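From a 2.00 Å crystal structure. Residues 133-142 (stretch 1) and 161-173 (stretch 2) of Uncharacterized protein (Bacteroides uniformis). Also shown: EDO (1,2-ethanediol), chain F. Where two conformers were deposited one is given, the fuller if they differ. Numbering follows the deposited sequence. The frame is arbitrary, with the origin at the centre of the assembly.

Stretch 1, residues 133-142: EVKLKEIQLF
Stretch 2, residues 161-173: TDKQVFSPSTAIN

The apolar centre of the contact gathers around the ring of Phe-166. Leu-136 CD2 lies 3.5 Å from Phe-166 CE1. Ile-139 CG1 lies 3.9 Å from the same CE1 and meets the ring at its edge. Phe-166 points toward stretch 1, with chi1 m and chi2 90°. Leu-136 is t,p and Ile-139 is p,t; both are buried. A second apolar group follows. Ile-172, m,t, points toward stretch 1 and brings CG1 to 3.9 Å from Leu-136 CB. Ile-172 CD1 reaches 3.8 Å from Val-134 CG1; Val-134 is t. Branched and aromatic side chains suit these places, since their side chains are apolar and lie against one another.

The backbone frames this centre. Residues 135-142 form one strand, extended except at Lys-137 (phi/psi -103/-47). Strand 163-166 runs antiparallel to it at 177°, with an axis approach of 4.7 Å. The chain then turns a corner at Ser-167 and Pro-168, with a cis peptide bond before the proline. Strand 169-171 leaves the corner and crosses strand 135-142 at 136°, approaching to 4.4 Å.

In the first ladder Ile-139 and Gln-164 are the hydrogen-bonded pair, CA to CA 5.3 Å. Ile-139 N donates to Gln-164 O at 3.0 Å, and Gln-164 N donates to Ile-139 O at 2.9 Å. Leu-141 N donates to Asp-162 O at 2.8 Å, and Phe-166 N to Lys-137 O at 2.8 Å. Glu-138 with Val-165 (CA to CA 4.6 Å) and Gln-140 with Lys-163 (CA to CA 4.2 Å) are non-hydrogen-bonded pairs. Beyond the corner, Leu-136 pairs with Thr-170, CA to CA 5.1 Å. Leu-136 N donates to Thr-170 O at 2.8 Å, and Thr-170 N returns a bond to Leu-136 O at 2.9 Å.

Side chains of Leu-136, Ile-139, Gln-164 and Thr-170 share one face of the sheet. Leu-136 CB is 3.8 Å from Thr-170 CG2. Gln-164 has chi1 and chi2 t,t, and Thr-170 is t. Those of Glu-138, Gln-140, Lys-163 and Val-165 share the other, where longer polar chains can lie against each other. Lys-163 is all t. Its CD is 3.5 Å from Gln-140 OE1, and its CE is 3.5 Å from Glu-138 OE1. Glu-138, m,t, holds OE1 4.0 Å from Lys-163 NZ, too far for a salt bridge. Water 2 links them instead: it donates to Glu-138 OE2 at 2.9 Å and accepts from Lys-163 NZ at 3.0 Å.

Water 3 accepts from Gln-140 NE2 at 2.9 Å and donates to Leu-141 O at 2.8 Å and Asp-162 OD2 at 2.6 Å. Gln-140 is t,t; Asp-162 has chi1 p. At the other end, water 1 donates to Val-134 O at 2.7 Å and accepts from Ile-172 N at 2.8 Å. Lys-135, chi1 m, lays CE 3.4 Å from Ser-169 O. The surface buried between the two stretches, both sides summed, is 865 Å². Outside them, ethanediol O2 donates to Val-165 O at 3.0 Å.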

# COMPACT_ATOMS: atom_id res chain seq x y z
N GLU A 133 -4.15 -6.29 -18.55
CA GLU A 133 -3.14 -5.36 -19.09
C GLU A 133 -1.98 -5.07 -18.12
O GLU A 133 -0.93 -4.61 -18.58
CB GLU A 133 -3.79 -4.03 -19.53
CG GLU A 133 -4.59 -3.33 -18.43
CD GLU A 133 -4.96 -1.87 -18.65
OE1 GLU A 133 -5.38 -1.53 -19.79
OE2 GLU A 133 -4.88 -1.08 -17.68
N VAL A 134 -2.17 -5.31 -16.80
CA VAL A 134 -1.16 -5.02 -15.77
C VAL A 134 0.05 -5.94 -15.87
O VAL A 134 -0.11 -7.16 -15.91
CB VAL A 134 -1.73 -5.07 -14.32
CG1 VAL A 134 -0.66 -4.68 -13.31
CG2 VAL A 134 -2.96 -4.18 -14.17
N LYS A 135 1.25 -5.33 -15.85
CA LYS A 135 2.54 -6.00 -15.83
C LYS A 135 3.30 -5.69 -14.52
O LYS A 135 2.94 -4.76 -13.79
CB LYS A 135 3.38 -5.63 -17.06
CG LYS A 135 2.74 -6.08 -18.38
CD LYS A 135 3.71 -5.98 -19.56
CE LYS A 135 4.38 -7.31 -19.84
NZ LYS A 135 5.12 -7.30 -21.13
N LEU A 136 4.33 -6.48 -14.22
CA LEU A 136 5.13 -6.35 -13.01
C LEU A 136 6.45 -5.64 -13.29
O LEU A 136 7.21 -6.08 -14.15
CB LEU A 136 5.39 -7.75 -12.42
CG LEU A 136 6.22 -7.82 -11.12
CD1 LEU A 136 5.45 -7.22 -9.94
CD2 LEU A 136 6.57 -9.25 -10.81
N LYS A 137 6.74 -4.57 -12.54
CA LYS A 137 7.96 -3.77 -12.67
C LYS A 137 8.96 -4.11 -11.55
O LYS A 137 10.14 -4.31 -11.83
CB LYS A 137 7.60 -2.27 -12.65
CG LYS A 137 8.70 -1.35 -13.15
CD LYS A 137 8.27 0.11 -13.04
CE LYS A 137 9.38 1.09 -13.36
NZ LYS A 137 9.01 2.49 -13.02
N GLU A 138 8.50 -4.17 -10.29
CA GLU A 138 9.37 -4.46 -9.14
C GLU A 138 8.69 -5.29 -8.04
O GLU A 138 7.48 -5.19 -7.84
CB GLU A 138 9.85 -3.15 -8.47
CG GLU A 138 10.73 -2.23 -9.32
CD GLU A 138 11.11 -0.90 -8.67
OE1 GLU A 138 11.10 -0.82 -7.43
OE2 GLU A 138 11.41 0.05 -9.42
N ILE A 139 9.51 -6.03 -7.26
CA ILE A 139 9.10 -6.74 -6.04
C ILE A 139 10.15 -6.41 -4.97
O ILE A 139 11.35 -6.27 -5.27
CB ILE A 139 8.80 -8.27 -6.17
CG1 ILE A 139 10.01 -9.06 -6.72
CG2 ILE A 139 7.51 -8.52 -6.97
CD1 ILE A 139 9.99 -10.59 -6.46
N GLN A 140 9.69 -6.21 -3.72
CA GLN A 140 10.58 -5.85 -2.65
C GLN A 140 10.03 -6.24 -1.30
O GLN A 140 8.81 -6.14 -1.05
CB GLN A 140 10.87 -4.33 -2.68
CG GLN A 140 11.96 -3.90 -1.70
CD GLN A 140 12.58 -2.58 -2.08
OE1 GLN A 140 12.18 -1.92 -3.03
NE2 GLN A 140 13.50 -2.12 -1.29
N LEU A 141 10.95 -6.68 -0.42
CA LEU A 141 10.67 -6.98 0.97
C LEU A 141 11.17 -5.79 1.77
O LEU A 141 12.37 -5.64 2.01
CB LEU A 141 11.31 -8.32 1.42
CG LEU A 141 11.06 -8.74 2.89
CD1 LEU A 141 9.55 -8.85 3.20
CD2 LEU A 141 11.77 -10.07 3.21
N PHE A 142 10.24 -4.88 2.13
CA PHE A 142 10.60 -3.69 2.90
C PHE A 142 10.75 -4.04 4.36
O PHE A 142 10.02 -4.88 4.87
CB PHE A 142 9.57 -2.56 2.72
CG PHE A 142 9.46 -2.10 1.28
CD1 PHE A 142 10.41 -1.23 0.74
CD2 PHE A 142 8.45 -2.58 0.45
CE1 PHE A 142 10.30 -0.79 -0.59
CE2 PHE A 142 8.34 -2.14 -0.88
CZ PHE A 142 9.28 -1.27 -1.39
N THR A 161 19.10 -9.27 -2.50
CA THR A 161 18.06 -10.33 -2.56
C THR A 161 16.68 -9.86 -2.00
O THR A 161 15.70 -10.60 -2.10
CB THR A 161 18.55 -11.58 -1.80
OG1 THR A 161 19.01 -11.16 -0.53
CG2 THR A 161 19.70 -12.28 -2.50
N ASP A 162 16.63 -8.66 -1.38
CA ASP A 162 15.41 -8.10 -0.79
C ASP A 162 14.56 -7.39 -1.85
O ASP A 162 13.45 -6.96 -1.55
CB ASP A 162 15.78 -7.10 0.32
CG ASP A 162 16.69 -5.98 -0.16
OD1 ASP A 162 17.79 -6.30 -0.69
OD2 ASP A 162 16.31 -4.78 -0.01
N LYS A 163 15.10 -7.23 -3.08
CA LYS A 163 14.46 -6.50 -4.15
C LYS A 163 14.83 -7.08 -5.53
O LYS A 163 15.98 -7.43 -5.76
CB LYS A 163 14.89 -5.02 -4.06
CG LYS A 163 14.31 -4.09 -5.13
CD LYS A 163 14.91 -2.68 -5.03
CE LYS A 163 14.19 -1.73 -5.96
NZ LYS A 163 14.82 -0.39 -5.98
N GLN A 164 13.84 -7.13 -6.45
CA GLN A 164 14.07 -7.56 -7.82
C GLN A 164 13.35 -6.61 -8.77
O GLN A 164 12.20 -6.22 -8.53
CB GLN A 164 13.67 -9.02 -8.08
CG GLN A 164 14.32 -9.56 -9.37
CD GLN A 164 13.88 -10.94 -9.78
OE1 GLN A 164 13.00 -11.55 -9.16
NE2 GLN A 164 14.47 -11.44 -10.87
N VAL A 165 14.08 -6.20 -9.84
CA VAL A 165 13.57 -5.26 -10.85
C VAL A 165 13.46 -6.03 -12.15
O VAL A 165 14.37 -6.79 -12.52
CB VAL A 165 14.42 -3.97 -10.99
CG1 VAL A 165 13.89 -3.04 -12.09
CG2 VAL A 165 14.50 -3.22 -9.65
N PHE A 166 12.31 -5.86 -12.81
CA PHE A 166 12.04 -6.50 -14.10
C PHE A 166 12.10 -5.42 -15.18
O PHE A 166 11.33 -4.44 -15.13
CB PHE A 166 10.70 -7.27 -14.10
CG PHE A 166 10.59 -8.22 -12.93
CD1 PHE A 166 10.06 -7.81 -11.71
CD2 PHE A 166 11.04 -9.54 -13.04
CE1 PHE A 166 10.03 -8.67 -10.61
CE2 PHE A 166 10.98 -10.41 -11.94
CZ PHE A 166 10.46 -9.97 -10.74
N SER A 167 13.08 -5.54 -16.09
CA SER A 167 13.26 -4.61 -17.19
C SER A 167 13.59 -5.39 -18.47
O SER A 167 14.67 -5.97 -18.57
CB SER A 167 14.33 -3.56 -16.87
OG SER A 167 14.47 -2.67 -17.97
N PRO A 168 12.65 -5.48 -19.43
CA PRO A 168 11.29 -4.89 -19.45
C PRO A 168 10.37 -5.52 -18.40
O PRO A 168 10.63 -6.64 -17.96
CB PRO A 168 10.78 -5.22 -20.87
CG PRO A 168 12.01 -5.57 -21.68
CD PRO A 168 12.91 -6.23 -20.67
N SER A 169 9.32 -4.79 -18.00
CA SER A 169 8.30 -5.26 -17.04
C SER A 169 7.71 -6.59 -17.53
O SER A 169 7.52 -6.76 -18.73
CB SER A 169 7.21 -4.21 -16.84
OG SER A 169 6.59 -3.88 -18.07
N THR A 170 7.54 -7.55 -16.61
CA THR A 170 7.15 -8.93 -16.91
C THR A 170 5.64 -9.21 -16.74
O THR A 170 4.93 -8.43 -16.10
CB THR A 170 8.02 -9.87 -16.03
OG1 THR A 170 8.04 -11.18 -16.59
CG2 THR A 170 7.58 -9.93 -14.57
N ALA A 171 5.17 -10.33 -17.32
CA ALA A 171 3.77 -10.76 -17.23
C ALA A 171 3.46 -11.28 -15.82
O ALA A 171 4.33 -11.90 -15.20
CB ALA A 171 3.48 -11.84 -18.25
N ILE A 172 2.22 -11.07 -15.35
CA ILE A 172 1.80 -11.58 -14.03
C ILE A 172 1.04 -12.88 -14.29
O ILE A 172 0.07 -12.90 -15.07
CB ILE A 172 1.00 -10.56 -13.16
CG1 ILE A 172 1.86 -9.33 -12.82
CG2 ILE A 172 0.47 -11.21 -11.85
CD1 ILE A 172 1.04 -8.03 -12.52
N ASN A 173 1.50 -13.96 -13.65
CA ASN A 173 0.93 -15.30 -13.69
C ASN A 173 0.77 -15.76 -12.24
O ASN A 173 1.77 -15.94 -11.54
CB ASN A 173 1.85 -16.22 -14.51
CG ASN A 173 1.38 -17.64 -14.69
OD1 ASN A 173 0.63 -18.20 -13.87
ND2 ASN A 173 1.87 -18.27 -15.75
C1 EDO F . 17.27 -3.69 -13.82
O1 EDO F . 16.68 -2.48 -14.28
C2 EDO F . 16.37 -4.88 -14.24
O2 EDO F . 16.95 -6.11 -13.85
O HOH W 1 0.21 -9.67 -16.71
O HOH W 2 13.96 1.14 -8.43
O HOH W 3 14.14 -3.74 1.08